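Local atomic coordinates of mannan endo-1,4-beta-mannosidase (Cryptopygus antarcticus, PDB entry 4OOU), a protein that hydrolyses internal beta-1,4-mannosidic linkages in mannans, galactomannans and glucomannans, releasing mainly short manno-oligosaccharides. Residues S20-K24 with K168-S172; S194-T198 with M215-L219; N124-I128 with P171-E177. All coordinates share one frame; numbering follows the deposited sequence.

From the N terminus, residues 20-24 run up to strand 24-26, and interaction 1 sets them against 168-172, the loop between helix 149-167 and strand 173-177, closing a loop of 143 residues. Interaction 3 opens inside that loop, at 124-128, and ends on the same stretch, at 171-177, sharing Pro171 and Ser172 with interaction 1; Leu23 CB also lies 4.0 Å from Phe126 CE1. Interaction 2 follows in series, folding the 194-198 loop back on helix 215-232 with 16 residues between. Its centre is about 28 Å from that of interaction 3, across the barrel.

Interaction 1: S20-K24 with K168-S172; sequences SEFLK and KSKPS
Phe22 and Pro171 bring the two backbones closest, their CA atoms 5.0 Å apart, where 20-24 and 168-172 meet as irregular segments without strand pairing. Packing alone joins them. Phe22 carries it: with CG anti to the carbonyl carbon (chi1 -58°), its ring swings out from the chain and CD2 comes to 3.5 Å from Pro171 CA. Further round the ring, CE2 lies 4.1 Å from Pro171 CG, and the backbone carbons of Ser169 and Lys170 sit at the ring edge, near its plane. CE2 is also 3.7 Å from Lys168 O, a carbonyl that accepts a hydrogen bond from Lys235 NZ; Lys235 also makes a cation-pi contact with the Phe22 ring. A proline suits the opposing place, since its compact, rigid ring gives the aromatic ring an apolar surface; Glu21 O lies 3.6 Å from Pro171 CB. Replacing Phe22 by an alanine is likely to leave Pro171 and Lys235 without their aromatic partner and to open a gap beside the 168-170 backbone. The arrangement lies at the end of the TIM barrel where strand 173-177 begins, the segment leading into the hairpin of strands 24-26 and 29-32 packing over the loop that enters that strand, away from the substrate sites.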
loop_
_atom_site.group_PDB
_atom_site.type_symbol
_atom_site.label_atom_id
_atom_site.label_comp_id
_atom_site.label_asym_id
_atom_site.label_seq_id
_atom_site.Cartn_x
_atom_site.Cartn_y
_atom_site.Cartn_z
ATOM N N SER A 20 -17.362 6.859 -15.669
ATOM C CA SER A 20 -17.038 7.443 -14.338
ATOM C C SER A 20 -15.513 7.656 -14.120
ATOM O O SER A 20 -14.655 7.053 -14.799
ATOM C CB SER A 20 -17.691 6.605 -13.205
ATOM O OG SER A 20 -17.337 5.218 -13.174
ATOM N N GLU A 21 -15.194 8.527 -13.164
ATOM C CA GLU A 21 -13.817 8.892 -12.850
ATOM C C GLU A 21 -13.205 8.030 -11.741
ATOM O O GLU A 21 -13.852 7.745 -10.727
ATOM C CB GLU A 21 -13.751 10.365 -12.468
ATOM C CG GLU A 21 -13.805 11.307 -13.660
ATOM C CD GLU A 21 -12.592 11.101 -14.542
ATOM O OE1 GLU A 21 -11.452 11.160 -13.984
ATOM O OE2 GLU A 21 -12.783 10.836 -15.759
ATOM N N PHE A 22 -11.960 7.611 -11.963
ATOM C CA PHE A 22 -11.167 6.902 -10.975
ATOM C C PHE A 22 -9.951 7.739 -10.686
ATOM O O PHE A 22 -9.661 8.665 -11.407
ATOM C CB PHE A 22 -10.733 5.534 -11.499
ATOM C CG PHE A 22 -11.886 4.654 -11.888
ATOM C CD1 PHE A 22 -12.480 4.772 -13.161
ATOM C CD2 PHE A 22 -12.404 3.725 -10.988
ATOM C CE1 PHE A 22 -13.566 3.975 -13.524
ATOM C CE2 PHE A 22 -13.487 2.940 -11.335
ATOM C CZ PHE A 22 -14.064 3.059 -12.605
ATOM N N LEU A 23 -9.269 7.423 -9.597
ATOM C CA LEU A 23 -7.971 8.037 -9.277
ATOM C C LEU A 23 -6.957 7.552 -10.296
ATOM O O LEU A 23 -6.845 6.349 -10.495
ATOM C CB LEU A 23 -7.532 7.589 -7.872
ATOM C CG LEU A 23 -6.733 8.471 -6.916
ATOM C CD1 LEU A 23 -5.394 7.831 -6.547
ATOM C CD2 LEU A 23 -6.579 9.890 -7.395
ATOM N N LYS A 24 -6.249 8.470 -10.952
ATOM C CA LYS A 24 -5.186 8.116 -11.911
ATOM C C LYS A 24 -3.865 8.555 -11.301
ATOM O O LYS A 24 -3.858 9.246 -10.283
ATOM C CB LYS A 24 -5.371 8.799 -13.269
ATOM C CG LYS A 24 -6.830 8.956 -13.685
ATOM C CD LYS A 24 -7.011 9.618 -15.052
ATOM C CE LYS A 24 -7.386 8.607 -16.139
ATOM N NZ LYS A 24 -7.690 9.278 -17.432
ATOM N N LYS A 168 -13.223 -3.681 -10.061
ATOM C CA LYS A 168 -12.614 -2.667 -10.910
ATOM C C LYS A 168 -13.576 -1.590 -11.411
ATOM O O LYS A 168 -13.176 -0.666 -12.080
ATOM C CB LYS A 168 -11.988 -3.339 -12.120
ATOM C CG LYS A 168 -13.002 -4.012 -13.013
ATOM C CD LYS A 168 -12.362 -4.385 -14.333
ATOM C CE LYS A 168 -13.394 -4.940 -15.306
ATOM N NZ LYS A 168 -12.703 -5.780 -16.314
ATOM N N SER A 169 -14.853 -1.719 -11.137
ATOM C CA SER A 169 -15.794 -0.695 -11.544
ATOM C C SER A 169 -16.093 0.190 -10.344
ATOM O O SER A 169 -17.009 1.004 -10.377
ATOM C CB SER A 169 -17.077 -1.345 -12.054
ATOM O OG SER A 169 -17.558 -2.282 -11.100
ATOM N N LYS A 170 -15.299 0.035 -9.289
ATOM C CA LYS A 170 -15.574 0.675 -8.007
ATOM C C LYS A 170 -14.630 1.863 -7.775
ATOM O O LYS A 170 -13.440 1.701 -7.466
ATOM C CB LYS A 170 -15.531 -0.379 -6.883
ATOM C CG LYS A 170 -16.910 -0.696 -6.335
ATOM C CD LYS A 170 -17.241 -2.165 -6.339
ATOM C CE LYS A 170 -18.667 -2.357 -5.840
ATOM N NZ LYS A 170 -19.393 -3.488 -6.468
ATOM N N PRO A 171 -15.151 3.079 -7.974
ATOM C CA PRO A 171 -14.250 4.237 -8.007
ATOM C C PRO A 171 -13.547 4.484 -6.679
ATOM O O PRO A 171 -12.461 5.068 -6.645
ATOM C CB PRO A 171 -15.197 5.396 -8.341
ATOM C CG PRO A 171 -16.348 4.750 -9.038
ATOM C CD PRO A 171 -16.541 3.471 -8.287
ATOM N N SER A 172 -14.199 4.013 -5.620
ATOM C CA SER A 172 -13.679 3.998 -4.282
ATOM C C SER A 172 -12.346 3.228 -4.126
ATOM O O SER A 172 -11.614 3.456 -3.150
ATOM C CB SER A 172 -14.720 3.385 -3.363
ATOM O OG SER A 172 -14.763 4.174 -2.199
#

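Interaction 2: S194-T198 with M215-L219; sequences SCYDT and MKQIL
Tyr196 lays one face of its ring over Lys216 in the first turn of helix 215-232. Lys216 CB stands 4.1 Å from the ring centroid and only 7° off the ring normal, a CH-pi contact almost exactly over the centre. Lysine suits this place because its methylene chain, extended with CG anti to the backbone N (chi1 178°), passes over the ring at a slant, Lys216 CD coming 4.1 Å from Tyr196 CE2. Leucine fills a different position: Leu219 CD1 meets the ring at its edge, in plane, 3.9 Å from Tyr196 CE1. The same methyl is 3.5 Å from Cys195 O, while Met215 CG approaches that carbonyl oxygen to 3.3 Å. At the far end of the loop segment, Thr198 CG2 packs 4.1 Å from Met215 CB and equally near Met215 SD.

The next shell fixes both partners. On the helix, Leu219 N bonds to Met215 O at 2.8 Å, which sets these two side chains one turn apart on the side facing the loop. Cys195 forms a disulfide with Cys262 of helix 260-267, and Ala266 of that helix touches both Tyr196 and Leu219. Thr198 OG1 is tied to Gly189 N, leaving its methyl for Met215.

The contact is thus made by apolar and CH-pi packing and by carbon atoms set against the Cys195 carbonyl oxygen, with the disulfide as a covalent tether beside it. Such chemistry depends on fit rather than charge, and is consistent with a loop held firmly against its helix near Gln187 and Trp147, both of which bind substrate.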
loop_
_atom_site.group_PDB
_atom_site.type_symbol
_atom_site.label_atom_id
_atom_site.label_comp_id
_atom_site.label_asym_id
_atom_site.label_seq_id
_atom_site.Cartn_x
_atom_site.Cartn_y
_atom_site.Cartn_z
ATOM N N SER A 194 22.151 -4.923 -10.119
ATOM C CA SER A 194 21.990 -4.129 -8.900
ATOM C C SER A 194 20.532 -3.920 -8.444
ATOM O O SER A 194 20.310 -3.515 -7.293
ATOM C CB SER A 194 22.704 -2.793 -9.044
ATOM O OG SER A 194 21.982 -1.946 -9.903
ATOM N N CYS A 195 19.566 -4.175 -9.336
ATOM C CA CYS A 195 18.214 -4.547 -8.922
ATOM C C CYS A 195 18.118 -5.666 -7.876
ATOM O O CYS A 195 17.115 -5.707 -7.142
ATOM C CB CYS A 195 17.361 -5.039 -10.094
ATOM S SG CYS A 195 17.068 -3.829 -11.378
ATOM N N TYR A 196 19.078 -6.601 -7.856
ATOM C CA TYR A 196 19.058 -7.727 -6.901
ATOM C C TYR A 196 20.097 -7.587 -5.757
ATOM O O TYR A 196 19.957 -8.225 -4.723
ATOM C CB TYR A 196 19.190 -9.083 -7.632
ATOM C CG TYR A 196 18.268 -9.271 -8.845
ATOM C CD1 TYR A 196 16.973 -8.732 -8.862
ATOM C CD2 TYR A 196 18.699 -9.971 -9.990
ATOM C CE1 TYR A 196 16.142 -8.880 -9.981
ATOM C CE2 TYR A 196 17.871 -10.139 -11.104
ATOM C CZ TYR A 196 16.588 -9.590 -11.094
ATOM O OH TYR A 196 15.729 -9.730 -12.171
ATOM N N ASP A 197 21.122 -6.751 -5.910
ATOM C CA ASP A 197 22.149 -6.653 -4.861
ATOM C C ASP A 197 21.594 -5.925 -3.647
ATOM O O ASP A 197 21.148 -4.797 -3.780
ATOM C CB ASP A 197 23.397 -5.916 -5.369
ATOM C CG ASP A 197 24.528 -5.887 -4.336
ATOM O OD1 ASP A 197 24.441 -5.137 -3.336
ATOM O OD2 ASP A 197 25.520 -6.614 -4.540
ATOM N N THR A 198 21.639 -6.553 -2.478
ATOM C CA THR A 198 21.047 -5.978 -1.266
ATOM C C THR A 198 22.020 -6.102 -0.082
ATOM O O THR A 198 21.636 -6.232 1.098
ATOM C CB THR A 198 19.682 -6.649 -0.940
ATOM O OG1 THR A 198 19.807 -8.065 -0.724
ATOM C CG2 THR A 198 18.668 -6.440 -2.078
ATOM N N MET A 215 15.762 -10.839 -3.358
ATOM C CA MET A 215 15.135 -9.765 -4.095
ATOM C C MET A 215 14.605 -10.263 -5.415
ATOM O O MET A 215 13.525 -9.850 -5.839
ATOM C CB MET A 215 16.110 -8.641 -4.352
ATOM C CG MET A 215 15.432 -7.353 -4.759
ATOM S SD MET A 215 14.717 -6.552 -3.333
ATOM C CE MET A 215 13.097 -6.280 -4.023
ATOM N N LYS A 216 15.348 -11.147 -6.074
ATOM C CA LYS A 216 14.896 -11.628 -7.364
ATOM C C LYS A 216 13.500 -12.248 -7.272
ATOM O O LYS A 216 12.644 -11.954 -8.099
ATOM C CB LYS A 216 15.872 -12.625 -8.006
ATOM C CG LYS A 216 15.328 -13.132 -9.350
ATOM C CD LYS A 216 16.335 -13.841 -10.241
ATOM C CE LYS A 216 15.735 -13.960 -11.631
ATOM N NZ LYS A 216 16.573 -14.788 -12.525
ATOM N N GLN A 217 13.272 -13.116 -6.292
ATOM C CA GLN A 217 11.957 -13.750 -6.169
ATOM C C GLN A 217 10.918 -12.738 -5.751
ATOM O O GLN A 217 9.826 -12.687 -6.344
ATOM C CB GLN A 217 11.967 -14.929 -5.214
ATOM C CG GLN A 217 12.917 -16.038 -5.641
ATOM C CD GLN A 217 12.649 -16.502 -7.052
ATOM O OE1 GLN A 217 11.553 -16.975 -7.372
ATOM N NE2 GLN A 217 13.652 -16.353 -7.920
ATOM N N ILE A 218 11.257 -11.900 -4.771
ATOM C CA ILE A 218 10.361 -10.786 -4.411
ATOM C C ILE A 218 9.860 -10.041 -5.646
ATOM O O ILE A 218 8.655 -9.918 -5.840
ATOM C CB ILE A 218 10.996 -9.745 -3.459
ATOM C CG1 ILE A 218 11.220 -10.353 -2.057
ATOM C CG2 ILE A 218 10.101 -8.505 -3.399
ATOM C CD1 ILE A 218 11.944 -9.465 -1.078
ATOM N N LEU A 219 10.794 -9.555 -6.466
ATOM C CA LEU A 219 10.474 -8.703 -7.627
ATOM C C LEU A 219 9.756 -9.444 -8.726
ATOM O O LEU A 219 8.908 -8.855 -9.398
ATOM C CB LEU A 219 11.750 -8.064 -8.223
ATOM C CG LEU A 219 12.461 -7.053 -7.319
ATOM C CD1 LEU A 219 13.779 -6.624 -7.928
ATOM C CD2 LEU A 219 11.553 -5.857 -7.075
#

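Interaction 3: N124-I128 with P171-E177; sequences NVFLI and PSLAAWE
Phe126 leans its ring against Ala174 where two neighbouring parallel strands of the TIM barrel, 126-133 and 173-177, begin to pair. Their short axes run 12° apart, and the chain from one to the other passes through helix 149-167, a beta-alpha-beta crossover. The ring of Phe126, with CG anti to the carbonyl carbon (chi1 -80°), brings CD1 to 3.6 Å from Ala174 CB, an oblique approach, while the carbonyl oxygens of Pro171 and Ser172 lie at the ring edge. Alanine suits position 174, for its small methyl fits between this ring and Leu127 O.

Further along, Ile128 and Ala175 point to the same face of the sheet, the isoleucine branch CG1 packing 4.3 Å from the alanine methyl. Leu127 and Leu173 take the other face; Leu127 meets Leu117 of helix 109-122, so a branched aliphatic chain suits the join of sheet to helix, while Leu173 lies against Leu129 and rests CG over one face of the Trp176 ring, offset toward its rim.

Glu177, at the end of the strand, directs its carboxylate to Arg81 in a salt bridge and to Gln278, and its side chain lies about 4 Å from that of the substrate-binding Asn180.

The backbone explains the spacing of these side chains. Leu127 N reaches Ser172 O at 2.8 Å, but the register then slips by one residue, a beta bulge, so that Leu127 O receives Ala174 N in its carbonyl plane at 2.9 Å and, weakly, Ala175 N at 3.5 Å. Before the strands start, the buried hydroxyl of Ser172 takes over from the backbone: OG donates to Val125 O at 2.8 Å, tilted 22° from the carbonyl plane.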
loop_
_atom_site.group_PDB
_atom_site.type_symbol
_atom_site.label_atom_id
_atom_site.label_comp_id
_atom_site.label_asym_id
_atom_site.label_seq_id
_atom_site.Cartn_x
_atom_site.Cartn_y
_atom_site.Cartn_z
ATOM N N ASN A 124 -17.015 9.421 0.525
ATOM C CA ASN A 124 -15.939 10.016 -0.226
ATOM C C ASN A 124 -14.563 9.675 0.353
ATOM O O ASN A 124 -13.736 10.556 0.659
ATOM C CB ASN A 124 -16.158 11.513 -0.369
ATOM C CG ASN A 124 -17.332 11.844 -1.304
ATOM O OD1 ASN A 124 -17.528 11.225 -2.372
ATOM N ND2 ASN A 124 -18.124 12.814 -0.893
ATOM N N VAL A 125 -14.347 8.369 0.487
ATOM C CA VAL A 125 -13.047 7.822 0.854
ATOM C C VAL A 125 -12.541 6.718 -0.082
ATOM O O VAL A 125 -13.222 5.781 -0.421
ATOM C CB VAL A 125 -13.057 7.251 2.274
ATOM C CG1 VAL A 125 -11.772 6.504 2.558
ATOM C CG2 VAL A 125 -13.262 8.367 3.264
ATOM N N PHE A 126 -11.283 6.850 -0.411
ATOM C CA PHE A 126 -10.569 5.943 -1.203
ATOM C C PHE A 126 -9.963 4.841 -0.360
ATOM O O PHE A 126 -9.446 5.068 0.769
ATOM C CB PHE A 126 -9.422 6.716 -1.860
ATOM C CG PHE A 126 -9.827 7.526 -3.061
ATOM C CD1 PHE A 126 -10.313 6.884 -4.225
ATOM C CD2 PHE A 126 -9.668 8.903 -3.059
ATOM C CE1 PHE A 126 -10.651 7.633 -5.349
ATOM C CE2 PHE A 126 -10.017 9.657 -4.159
ATOM C CZ PHE A 126 -10.512 9.026 -5.321
ATOM N N LEU A 127 -9.950 3.646 -0.940
ATOM C CA LEU A 127 -9.307 2.529 -0.297
ATOM C C LEU A 127 -8.045 2.119 -1.024
ATOM O O LEU A 127 -7.977 2.149 -2.240
ATOM C CB LEU A 127 -10.274 1.357 -0.226
ATOM C CG LEU A 127 -11.401 1.485 0.786
ATOM C CD1 LEU A 127 -11.969 0.106 1.113
ATOM C CD2 LEU A 127 -10.929 2.167 2.067
ATOM N N ILE A 128 -7.033 1.754 -0.267
ATOM C CA ILE A 128 -5.914 1.035 -0.827
ATOM C C ILE A 128 -5.997 -0.341 -0.203
ATOM O O ILE A 128 -6.040 -0.491 1.022
ATOM C CB ILE A 128 -4.570 1.697 -0.533
ATOM C CG1 ILE A 128 -4.455 3.032 -1.273
ATOM C CG2 ILE A 128 -3.419 0.760 -0.938
ATOM C CD1 ILE A 128 -3.337 3.922 -0.751
ATOM N N PRO A 171 -15.151 3.079 -7.974
ATOM C CA PRO A 171 -14.250 4.237 -8.007
ATOM C C PRO A 171 -13.547 4.484 -6.679
ATOM O O PRO A 171 -12.461 5.068 -6.645
ATOM C CB PRO A 171 -15.197 5.396 -8.341
ATOM C CG PRO A 171 -16.348 4.750 -9.038
ATOM C CD PRO A 171 -16.541 3.471 -8.287
ATOM N N SER A 172 -14.199 4.013 -5.620
ATOM C CA SER A 172 -13.679 3.998 -4.282
ATOM C C SER A 172 -12.346 3.228 -4.126
ATOM O O SER A 172 -11.614 3.456 -3.150
ATOM C CB SER A 172 -14.720 3.385 -3.363
ATOM O OG SER A 172 -14.763 4.174 -2.199
ATOM N N LEU A 173 -12.058 2.316 -5.056
ATOM C CA LEU A 173 -10.832 1.525 -5.009
ATOM C C LEU A 173 -9.730 2.288 -5.686
ATOM O O LEU A 173 -9.592 2.259 -6.908
ATOM C CB LEU A 173 -11.013 0.165 -5.680
ATOM C CG LEU A 173 -9.870 -0.869 -5.644
ATOM C CD1 LEU A 173 -9.237 -0.985 -4.278
ATOM C CD2 LEU A 173 -10.399 -2.221 -6.050
ATOM N N ALA A 174 -8.946 2.988 -4.879
ATOM C CA ALA A 174 -7.882 3.803 -5.400
ATOM C C ALA A 174 -6.741 2.968 -5.980
ATOM O O ALA A 174 -6.280 3.234 -7.062
ATOM C CB ALA A 174 -7.369 4.730 -4.304
ATOM N N ALA A 175 -6.289 1.959 -5.250
ATOM C CA ALA A 175 -5.089 1.182 -5.651
ATOM C C ALA A 175 -4.974 -0.175 -4.962
ATOM O O ALA A 175 -5.517 -0.405 -3.866
ATOM C CB ALA A 175 -3.849 1.986 -5.356
ATOM N N TRP A 176 -4.245 -1.072 -5.611
ATOM C CA TRP A 176 -3.899 -2.364 -5.014
ATOM C C TRP A 176 -2.446 -2.319 -4.604
ATOM O O TRP A 176 -1.606 -1.824 -5.346
ATOM C CB TRP A 176 -4.079 -3.496 -6.025
ATOM C CG TRP A 176 -5.415 -3.509 -6.676
ATOM C CD1 TRP A 176 -5.881 -2.641 -7.636
ATOM C CD2 TRP A 176 -6.472 -4.412 -6.410
ATOM N NE1 TRP A 176 -7.170 -2.953 -7.976
ATOM C CE2 TRP A 176 -7.563 -4.037 -7.237
ATOM C CE3 TRP A 176 -6.622 -5.494 -5.538
ATOM C CZ2 TRP A 176 -8.766 -4.739 -7.250
ATOM C CZ3 TRP A 176 -7.809 -6.174 -5.535
ATOM C CH2 TRP A 176 -8.870 -5.803 -6.400
ATOM N N GLU A 177 -2.139 -2.854 -3.434
ATOM C CA GLU A 177 -0.752 -2.997 -3.012
ATOM C C GLU A 177 -0.395 -4.465 -2.895
ATOM O O GLU A 177 -0.972 -5.239 -2.116
ATOM C CB GLU A 177 -0.514 -2.290 -1.701
ATOM C CG GLU A 177 0.898 -2.407 -1.217
ATOM C CD GLU A 177 1.193 -1.523 -0.018
ATOM O OE1 GLU A 177 0.430 -0.553 0.242
ATOM O OE2 GLU A 177 2.208 -1.841 0.658
#